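Local coordinates for osmotically inducible lipoprotein OsmE (Pseudomonas aeruginosa PAO1, PDB 4DM5) that is of unknown function but, as an osmotically inducible lipoprotein with a BamE-type domain, probably acts at the bacterial envelope, at residues 82-85 / 86-89. Sequence-based numbering, arbitrary orientation.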
# COMPACT_ATOMS: atom_id res chain seq x y z
N PHE A 82 2.09 6.08 2.65
CA PHE A 82 0.98 6.99 2.31
C PHE A 82 1.25 7.68 0.97
O PHE A 82 1.47 8.96 0.84
CB PHE A 82 0.90 8.01 3.50
CG PHE A 82 0.45 7.42 4.78
CD1 PHE A 82 -0.91 7.24 5.00
CD2 PHE A 82 1.35 6.93 5.71
CE1 PHE A 82 -1.38 6.67 6.17
CE2 PHE A 82 0.87 6.31 6.87
CZ PHE A 82 -0.49 6.22 7.14
N LEU A 83 1.33 6.87 -0.10
CA LEU A 83 1.45 7.36 -1.49
C LEU A 83 0.90 6.30 -2.42
O LEU A 83 0.62 5.18 -1.94
CB LEU A 83 2.91 7.79 -1.81
CG LEU A 83 3.98 6.79 -1.52
CD1 LEU A 83 5.13 7.02 -2.50
CD2 LEU A 83 4.58 6.81 -0.10
N SER A 84 0.64 6.65 -3.66
CA SER A 84 0.13 5.67 -4.62
C SER A 84 1.21 4.80 -5.15
O SER A 84 2.35 5.12 -5.07
CB SER A 84 -0.48 6.41 -5.83
OG SER A 84 0.48 7.10 -6.55
N CYS A 85 0.81 3.69 -5.78
CA CYS A 85 1.81 2.86 -6.42
C CYS A 85 2.59 3.58 -7.60
O CYS A 85 3.82 3.28 -7.78
CB CYS A 85 1.21 1.57 -6.96
SG CYS A 85 0.63 0.45 -5.66
N SER A 86 1.94 4.47 -8.32
CA SER A 86 2.65 5.17 -9.38
C SER A 86 3.59 6.21 -8.81
O SER A 86 4.74 6.26 -9.32
CB SER A 86 1.75 5.67 -10.48
OG SER A 86 1.05 6.78 -10.02
N GLU A 87 3.25 6.79 -7.63
CA GLU A 87 4.24 7.56 -6.89
C GLU A 87 5.45 6.75 -6.44
O GLU A 87 6.57 7.23 -6.45
CB GLU A 87 3.61 8.45 -5.81
CG GLU A 87 2.52 9.44 -6.23
CD GLU A 87 1.94 10.12 -4.97
OE1 GLU A 87 1.08 9.57 -4.16
OE2 GLU A 87 2.40 11.26 -4.72
N LEU A 88 5.17 5.56 -5.95
CA LEU A 88 6.20 4.68 -5.54
C LEU A 88 7.13 4.41 -6.75
O LEU A 88 8.33 4.52 -6.60
CB LEU A 88 5.55 3.37 -4.98
CG LEU A 88 6.59 2.36 -4.50
CD1 LEU A 88 7.45 3.04 -3.43
CD2 LEU A 88 5.80 1.27 -3.79
N ASP A 89 6.51 4.10 -7.88
CA ASP A 89 7.36 3.76 -9.11
C ASP A 89 8.22 4.95 -9.42
O ASP A 89 9.44 4.75 -9.72
CB ASP A 89 6.45 3.48 -10.24
CG ASP A 89 5.93 2.06 -10.26
OD1 ASP A 89 6.41 1.05 -9.58
OD2 ASP A 89 4.91 1.94 -10.98
O HOH W 1 0.95 10.93 -1.45
O HOH W 2 5.37 0.36 -7.25
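Ser-84 and Glu-87 hold each other by two reciprocal hydrogen bonds. The backbone N of Glu-87 donates to Ser-84 OG at 3.0 Å, and Ser-84 N returns a nearly straight bond, 169° at the hydrogen, to Glu-87 OE1, also 3.0 Å away. This is a capping box: Ser-84 is the N-cap of helix 85-94, and its short side chain offers an acceptor to an N-H of the first turn, where the preceding chain is not yet helical and cannot supply the usual i-4 carbonyl. With chi1 at 66°, Ser-84 OG lies between its own N and carbonyl carbon, turned toward that N-H. Glutamate suits the third position after the cap because its chain is long enough to reach back; the anti side of OE1 faces the amide, 22° out of the carboxylate plane. The same oxygen takes a water that also donates to Phe-82 O, and the negative charge would be favoured by the helix N-terminus. Regular helical bonding starts at once, from Leu-88 N to Ser-84 O (3.0 Å) and from Asp-89 N to Cys-85 O (2.8 Å).

In the fold, this turn leads from edge strand 77-81 into the C-terminal helix. Cys-85, buried and so suited to a covalent link, ties the helix start to strand 52-60 through its disulfide with Cys-53, while Asp-89 OD1 accepts from Leu-47 N and a second water. Outside the box, Leu-83 lays CB against Glu-87 OE1 at 3.5 Å and rests CD1 3.7 Å from Leu-88 N, with Leu-88 CB a looser apolar neighbour; both branched apolar chains suit the side touching Tyr-68 of strand 63-71.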